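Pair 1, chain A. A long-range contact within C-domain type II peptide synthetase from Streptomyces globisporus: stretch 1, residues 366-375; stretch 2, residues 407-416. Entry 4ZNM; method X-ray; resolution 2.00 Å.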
# COMPACT_ATOMS: atom_id res chain seq x y z
N HIS A 366 9.45 -9.67 18.93
CA HIS A 366 9.78 -9.03 17.65
C HIS A 366 8.61 -9.02 16.67
O HIS A 366 7.68 -9.82 16.80
CB HIS A 366 10.98 -9.71 16.97
CG HIS A 366 12.21 -9.77 17.82
ND1 HIS A 366 13.27 -8.90 17.68
CD2 HIS A 366 12.52 -10.58 18.85
CE1 HIS A 366 14.19 -9.18 18.58
NE2 HIS A 366 13.76 -10.20 19.30
N GLN A 367 8.69 -8.11 15.69
CA GLN A 367 7.84 -8.16 14.52
C GLN A 367 8.62 -7.92 13.24
O GLN A 367 9.68 -7.30 13.23
CB GLN A 367 6.74 -7.11 14.60
CG GLN A 367 5.65 -7.38 15.59
CD GLN A 367 4.61 -6.25 15.57
OE1 GLN A 367 4.93 -5.11 15.87
NE2 GLN A 367 3.36 -6.57 15.19
N ILE A 368 8.08 -8.38 12.14
CA ILE A 368 8.74 -8.11 10.90
C ILE A 368 8.30 -6.75 10.35
O ILE A 368 7.20 -6.27 10.63
CB ILE A 368 8.50 -9.20 9.88
CG1 ILE A 368 7.03 -9.37 9.57
CG2 ILE A 368 9.07 -10.52 10.37
CD1 ILE A 368 6.82 -9.52 8.11
N SER A 369 9.19 -6.14 9.59
CA SER A 369 8.90 -4.92 8.88
C SER A 369 8.97 -5.15 7.38
O SER A 369 9.67 -6.03 6.88
CB SER A 369 9.87 -3.81 9.29
OG SER A 369 11.11 -3.99 8.64
N VAL A 370 8.18 -4.35 6.69
CA VAL A 370 8.10 -4.34 5.24
C VAL A 370 8.46 -2.93 4.74
O VAL A 370 8.04 -1.93 5.33
CB VAL A 370 6.68 -4.70 4.77
CG1 VAL A 370 6.59 -4.71 3.28
CG2 VAL A 370 6.24 -6.06 5.31
N PHE A 371 9.16 -2.85 3.63
CA PHE A 371 9.53 -1.57 3.05
C PHE A 371 9.06 -1.56 1.61
O PHE A 371 9.59 -2.30 0.79
CB PHE A 371 11.04 -1.36 3.17
CG PHE A 371 11.50 0.07 2.90
CD1 PHE A 371 11.70 0.52 1.62
CD2 PHE A 371 11.75 0.93 3.96
CE1 PHE A 371 12.13 1.83 1.38
CE2 PHE A 371 12.18 2.24 3.74
CZ PHE A 371 12.37 2.69 2.44
N GLN A 372 8.04 -0.76 1.31
CA GLN A 372 7.40 -0.81 -0.01
C GLN A 372 7.32 0.53 -0.70
O GLN A 372 7.15 1.55 -0.07
CB GLN A 372 5.98 -1.38 0.09
CG GLN A 372 4.85 -0.42 0.35
CD GLN A 372 3.49 -1.07 0.13
OE1 GLN A 372 2.71 -1.20 1.05
NE2 GLN A 372 3.20 -1.46 -1.11
N ALA A 373 7.36 0.46 -2.01
CA ALA A 373 6.98 1.58 -2.85
C ALA A 373 5.53 1.38 -3.25
O ALA A 373 5.13 0.31 -3.65
CB ALA A 373 7.90 1.67 -4.10
N VAL A 374 4.74 2.43 -3.12
CA VAL A 374 3.39 2.42 -3.61
C VAL A 374 3.40 2.28 -5.12
O VAL A 374 4.10 3.01 -5.82
CB VAL A 374 2.65 3.71 -3.20
CG1 VAL A 374 1.26 3.74 -3.79
CG2 VAL A 374 2.55 3.81 -1.72
N HIS A 375 2.60 1.35 -5.61
CA HIS A 375 2.50 1.10 -7.04
C HIS A 375 1.19 1.66 -7.57
O HIS A 375 0.09 1.20 -7.23
CB HIS A 375 2.62 -0.40 -7.33
CG HIS A 375 2.44 -0.74 -8.77
ND1 HIS A 375 3.45 -0.63 -9.70
CD2 HIS A 375 1.36 -1.20 -9.44
CE1 HIS A 375 3.00 -1.00 -10.88
NE2 HIS A 375 1.73 -1.35 -10.75
N PRO A 407 -1.81 -5.99 9.59
CA PRO A 407 -2.17 -7.25 10.25
C PRO A 407 -1.21 -7.64 11.37
O PRO A 407 -1.66 -8.00 12.47
CB PRO A 407 -2.14 -8.27 9.10
CG PRO A 407 -2.54 -7.45 7.91
CD PRO A 407 -1.90 -6.11 8.13
N ASP A 408 0.10 -7.56 11.11
CA ASP A 408 1.08 -7.96 12.14
C ASP A 408 2.48 -7.57 11.72
O ASP A 408 3.24 -8.38 11.22
CB ASP A 408 0.98 -9.48 12.39
CG ASP A 408 1.64 -9.94 13.71
OD1 ASP A 408 2.43 -9.19 14.32
OD2 ASP A 408 1.38 -11.09 14.14
N GLY A 409 2.83 -6.32 11.94
CA GLY A 409 4.16 -5.84 11.62
C GLY A 409 4.28 -4.35 11.47
O GLY A 409 3.38 -3.59 11.84
N VAL A 410 5.42 -3.95 10.94
CA VAL A 410 5.74 -2.54 10.71
C VAL A 410 5.75 -2.34 9.20
O VAL A 410 6.28 -3.18 8.47
CB VAL A 410 7.09 -2.16 11.33
CG1 VAL A 410 7.50 -0.76 10.99
CG2 VAL A 410 7.04 -2.35 12.83
N LEU A 411 5.16 -1.25 8.72
CA LEU A 411 5.12 -1.04 7.30
C LEU A 411 5.63 0.36 6.94
O LEU A 411 5.12 1.37 7.43
CB LEU A 411 3.72 -1.24 6.77
CG LEU A 411 3.51 -0.94 5.30
CD1 LEU A 411 4.32 -1.88 4.50
CD2 LEU A 411 2.05 -1.08 4.94
N TRP A 412 6.63 0.40 6.07
CA TRP A 412 7.06 1.66 5.44
C TRP A 412 6.46 1.70 4.06
O TRP A 412 6.63 0.78 3.28
CB TRP A 412 8.57 1.77 5.32
CG TRP A 412 9.34 1.68 6.55
CD1 TRP A 412 9.56 0.58 7.29
CD2 TRP A 412 10.07 2.74 7.18
NE1 TRP A 412 10.36 0.88 8.36
CE2 TRP A 412 10.68 2.20 8.31
CE3 TRP A 412 10.25 4.09 6.88
CZ2 TRP A 412 11.48 2.98 9.17
CZ3 TRP A 412 11.03 4.85 7.73
CH2 TRP A 412 11.64 4.29 8.84
N SER A 413 5.77 2.79 3.75
CA SER A 413 5.06 2.95 2.49
C SER A 413 5.49 4.28 1.86
O SER A 413 5.16 5.34 2.38
CB SER A 413 3.55 2.92 2.74
OG SER A 413 2.81 3.05 1.53
N ILE A 414 6.24 4.21 0.75
CA ILE A 414 6.81 5.39 0.10
C ILE A 414 6.12 5.65 -1.23
O ILE A 414 6.17 4.79 -2.11
CB ILE A 414 8.31 5.20 -0.19
CG1 ILE A 414 9.06 4.66 1.04
CG2 ILE A 414 8.91 6.50 -0.67
CD1 ILE A 414 9.10 5.58 2.18
N HIS A 415 5.53 6.84 -1.42
CA HIS A 415 5.11 7.24 -2.76
C HIS A 415 6.18 8.11 -3.40
O HIS A 415 6.57 9.13 -2.86
CB HIS A 415 3.77 8.00 -2.74
CG HIS A 415 3.37 8.51 -4.08
ND1 HIS A 415 3.39 9.85 -4.41
CD2 HIS A 415 2.98 7.85 -5.20
CE1 HIS A 415 3.01 9.99 -5.67
NE2 HIS A 415 2.76 8.80 -6.17
N ILE A 416 6.62 7.71 -4.59
CA ILE A 416 7.68 8.42 -5.30
C ILE A 416 7.05 9.15 -6.48
O ILE A 416 6.58 8.54 -7.43
CB ILE A 416 8.77 7.45 -5.74
CG1 ILE A 416 9.44 6.86 -4.49
CG2 ILE A 416 9.81 8.16 -6.61
CD1 ILE A 416 10.10 5.55 -4.72
O HOH W 1 3.95 -3.00 14.46
O HOH W 2 5.44 -9.58 12.57
O HOH W 3 5.86 5.02 -5.61

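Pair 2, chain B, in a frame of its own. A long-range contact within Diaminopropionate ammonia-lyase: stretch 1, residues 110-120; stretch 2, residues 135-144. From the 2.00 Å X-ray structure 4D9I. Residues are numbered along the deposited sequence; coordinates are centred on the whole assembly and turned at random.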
# COMPACT_ATOMS: atom_id res chain seq x y z
N GLY B 110 -4.79 48.17 4.62
CA GLY B 110 -3.61 48.72 5.29
C GLY B 110 -2.35 48.59 4.46
O GLY B 110 -2.39 48.12 3.32
N GLU B 111 -1.23 49.01 5.03
CA GLU B 111 0.07 48.85 4.38
C GLU B 111 0.35 47.36 4.22
O GLU B 111 0.07 46.57 5.13
CB GLU B 111 1.18 49.55 5.18
N LYS B 112 0.86 46.97 3.06
CA LYS B 112 1.14 45.57 2.78
C LYS B 112 2.37 45.08 3.55
O LYS B 112 3.35 45.82 3.72
CB LYS B 112 1.28 45.32 1.27
CG LYS B 112 -0.02 44.87 0.61
N MET B 113 2.28 43.85 4.04
CA MET B 113 3.36 43.16 4.75
C MET B 113 4.03 42.13 3.82
O MET B 113 3.38 41.57 2.94
CB MET B 113 2.81 42.42 5.98
CG MET B 113 2.31 43.30 7.12
SD MET B 113 1.97 42.37 8.65
CE MET B 113 3.62 42.23 9.34
N THR B 114 5.33 41.90 4.04
CA THR B 114 6.05 40.84 3.35
C THR B 114 6.59 39.86 4.38
O THR B 114 7.38 40.23 5.26
CB THR B 114 7.19 41.40 2.48
OG1 THR B 114 6.63 42.33 1.55
CG2 THR B 114 7.89 40.29 1.71
N PHE B 115 6.13 38.62 4.28
CA PHE B 115 6.55 37.57 5.21
C PHE B 115 7.68 36.75 4.64
O PHE B 115 7.54 36.17 3.56
CB PHE B 115 5.37 36.66 5.56
CG PHE B 115 4.26 37.38 6.25
CD1 PHE B 115 4.43 37.84 7.55
CD2 PHE B 115 3.07 37.64 5.59
CE1 PHE B 115 3.41 38.53 8.19
CE2 PHE B 115 2.05 38.35 6.22
CZ PHE B 115 2.21 38.78 7.52
N ALA B 116 8.77 36.65 5.39
CA ALA B 116 9.98 35.98 4.90
C ALA B 116 10.28 34.73 5.73
O ALA B 116 10.24 34.75 6.96
CB ALA B 116 11.17 36.93 4.91
N THR B 117 10.57 33.63 5.03
CA THR B 117 10.61 32.34 5.68
C THR B 117 11.57 31.38 4.99
O THR B 117 11.64 31.35 3.77
CB THR B 117 9.18 31.74 5.68
OG1 THR B 117 8.34 32.56 6.50
CG2 THR B 117 9.16 30.32 6.19
N THR B 118 12.30 30.60 5.80
CA THR B 118 13.03 29.41 5.34
C THR B 118 12.26 28.14 5.69
O THR B 118 11.67 28.03 6.77
CB THR B 118 14.46 29.34 5.92
OG1 THR B 118 15.29 30.32 5.29
CG2 THR B 118 15.07 27.97 5.65
N THR B 119 12.26 27.18 4.77
CA THR B 119 11.52 25.94 4.92
C THR B 119 12.12 24.81 4.10
O THR B 119 12.77 25.03 3.07
CB THR B 119 10.06 26.11 4.49
OG1 THR B 119 9.30 24.96 4.93
CG2 THR B 119 9.96 26.25 2.95
N ASP B 120 11.87 23.58 4.54
CA ASP B 120 12.25 22.44 3.71
C ASP B 120 10.99 21.85 3.08
O ASP B 120 11.04 20.79 2.45
CB ASP B 120 13.04 21.41 4.53
CG ASP B 120 12.23 20.85 5.68
OD1 ASP B 120 12.79 20.04 6.46
OD2 ASP B 120 11.04 21.21 5.81
N GLY B 135 -3.87 38.64 1.01
CA GLY B 135 -3.43 39.69 0.07
C GLY B 135 -2.11 40.34 0.45
O GLY B 135 -1.86 41.50 0.13
N GLN B 136 -1.26 39.58 1.14
CA GLN B 136 0.07 40.04 1.55
C GLN B 136 1.12 39.33 0.69
O GLN B 136 0.78 38.47 -0.12
CB GLN B 136 0.32 39.75 3.04
CG GLN B 136 -0.75 40.26 4.01
CD GLN B 136 -1.04 41.74 3.85
OE1 GLN B 136 -0.12 42.57 3.78
NE2 GLN B 136 -2.33 42.10 3.80
N ASN B 137 2.38 39.71 0.85
CA ASN B 137 3.48 39.07 0.12
C ASN B 137 4.25 38.06 0.96
O ASN B 137 4.30 38.17 2.18
CB ASN B 137 4.42 40.14 -0.44
CG ASN B 137 3.78 40.96 -1.54
OD1 ASN B 137 3.52 42.15 -1.37
ND2 ASN B 137 3.50 40.33 -2.67
N ALA B 138 4.83 37.06 0.30
CA ALA B 138 5.70 36.12 0.98
C ALA B 138 6.96 35.82 0.17
O ALA B 138 6.91 35.73 -1.06
CB ALA B 138 4.94 34.83 1.32
N VAL B 139 8.08 35.65 0.87
CA VAL B 139 9.36 35.30 0.23
C VAL B 139 9.95 34.09 0.95
O VAL B 139 10.39 34.19 2.09
CB VAL B 139 10.35 36.50 0.19
CG1 VAL B 139 11.63 36.13 -0.57
CG2 VAL B 139 9.72 37.71 -0.49
N ILE B 140 9.92 32.94 0.29
CA ILE B 140 10.34 31.67 0.89
C ILE B 140 11.73 31.25 0.40
O ILE B 140 12.01 31.26 -0.81
CB ILE B 140 9.31 30.55 0.60
CG1 ILE B 140 7.87 31.00 0.91
CG2 ILE B 140 9.66 29.27 1.33
CD1 ILE B 140 7.61 31.62 2.28
N TYR B 141 12.61 30.90 1.33
CA TYR B 141 13.90 30.31 0.97
C TYR B 141 13.89 28.79 1.27
O TYR B 141 13.36 28.35 2.29
CB TYR B 141 15.05 31.02 1.70
CG TYR B 141 15.27 32.46 1.28
CD1 TYR B 141 14.25 33.20 0.67
CD2 TYR B 141 16.48 33.11 1.52
CE1 TYR B 141 14.44 34.52 0.30
CE2 TYR B 141 16.67 34.43 1.15
CZ TYR B 141 15.65 35.13 0.54
OH TYR B 141 15.82 36.44 0.17
N MET B 142 14.43 28.00 0.35
CA MET B 142 14.58 26.55 0.54
C MET B 142 16.05 26.14 0.34
O MET B 142 16.75 26.72 -0.50
CB MET B 142 13.64 25.77 -0.39
CG MET B 142 12.16 26.06 -0.20
SD MET B 142 11.10 24.91 -1.10
CE MET B 142 11.34 23.45 -0.10
N PRO B 143 16.54 25.16 1.14
CA PRO B 143 17.96 24.81 1.08
C PRO B 143 18.31 23.92 -0.11
O PRO B 143 17.40 23.35 -0.73
CB PRO B 143 18.20 24.06 2.40
CG PRO B 143 16.87 23.90 3.06
CD PRO B 143 15.81 24.32 2.09
N LYS B 144 19.60 23.82 -0.41
CA LYS B 144 20.11 22.94 -1.46
C LYS B 144 19.55 21.53 -1.28
O LYS B 144 19.53 20.99 -0.17
CB LYS B 144 21.65 22.92 -1.48
CG LYS B 144 22.32 22.27 -0.28

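Pairs 1 and 2 are both two neighbouring parallel β-strands, and their backbones superpose with an RMSD of 0.5 Å over 14 central residues. The strand directions diverge by 9° in pair 1 and 15° in pair 2, and the surface buried between the stretches is similar, 802 and 772 Å². The register is the same: five parallel bridges run from A:Ser369–A:Val410 to A:Ala373–A:Ile414, matching B:Thr114–B:Asn137 to B:Thr118–B:Tyr141.

The hydrogen-bond ladder is conserved rung by rung. In each pair alternate residues of the first strand use both N and O, so that each reaches two residues of its partner. A:Val370 N donates to A:Val410 O (2.9 Å) and A:Val370 O accepts from A:Trp412 N (2.8 Å); at the matching position B:Phe115 N donates to B:Asn137 O (2.8 Å) and B:Phe115 O accepts from B:Val139 N (2.8 Å). A:Gln372 and B:Thr117 repeat the pattern one step on, and the last rung joins A:Val374 N to A:Ile414 O (2.9 Å) and B:Thr119 N to B:Tyr141 O (3.0 Å).

With the backbone fixed, the side chains differ. On the face carrying A:Ser369, A:Phe371 and A:Ala373, pair 1 places its bulk at the centre. A:Phe371 CD2 lies over one face of the A:Trp412 ring and comes within 3.6 Å of A:Trp412 CB, the two rings meeting obliquely with planes at 35°; A:Phe371 CZ also reaches A:Ile414 CG1 at 4.1 Å. The equivalent centre in pair 2 is the smaller B:Ala116 beside B:Val139, and the threonines at the flanking positions also make contact: B:Thr114 CG2 meets B:Val139 CG2 at 3.9 Å, and B:Thr118 OG1 approaches B:Tyr141 CB at 3.7 Å. In pair 1 the first flank is A:Ser369, whose CB is 3.8 Å from A:Val410 CB. The large tyrosine matches A:Ile414, but the end of its side chain leads away from the first stretch.

On the opposite face the distribution of bulk changes at the first bridge. A:Val370 packs its CB against A:Leu411 CD1 at 3.7 Å. In pair 2 the larger residue is on the first strand: B:Phe115 stands beside the small B:Ala138, and its ring reaches back to the residue just before the partner strand, with B:Phe115 CE2 3.9 Å from B:Gln136 CB. At the next bridge A:Gln372 and A:Ser413 give way to B:Thr117 and B:Ile140, where B:Thr117 CB lies 3.7 Å from B:Ile140 CD1.

Beyond the bridges, A:Val374 CG2 approaches A:Ser413 OG at 3.3 Å, and the matching B:Thr119 CG2 approaches B:Ile140 CG2 at 3.4 Å. At the other end, both pairs add a side-chain hydrogen bond, but from different positions. A:Gln367 NE2 donates to A:Asp408 OD1 (2.9 Å), whereas B:Gln136 OE1 accepts from B:Met113 N (2.7 Å). B:Gln136 matches A:Gly409, where a CB would clash with A:Ile368 O; there water 2 links A:Ile368 N (2.9 Å from its O) to A:Asp408 O (2.8 Å from the same O).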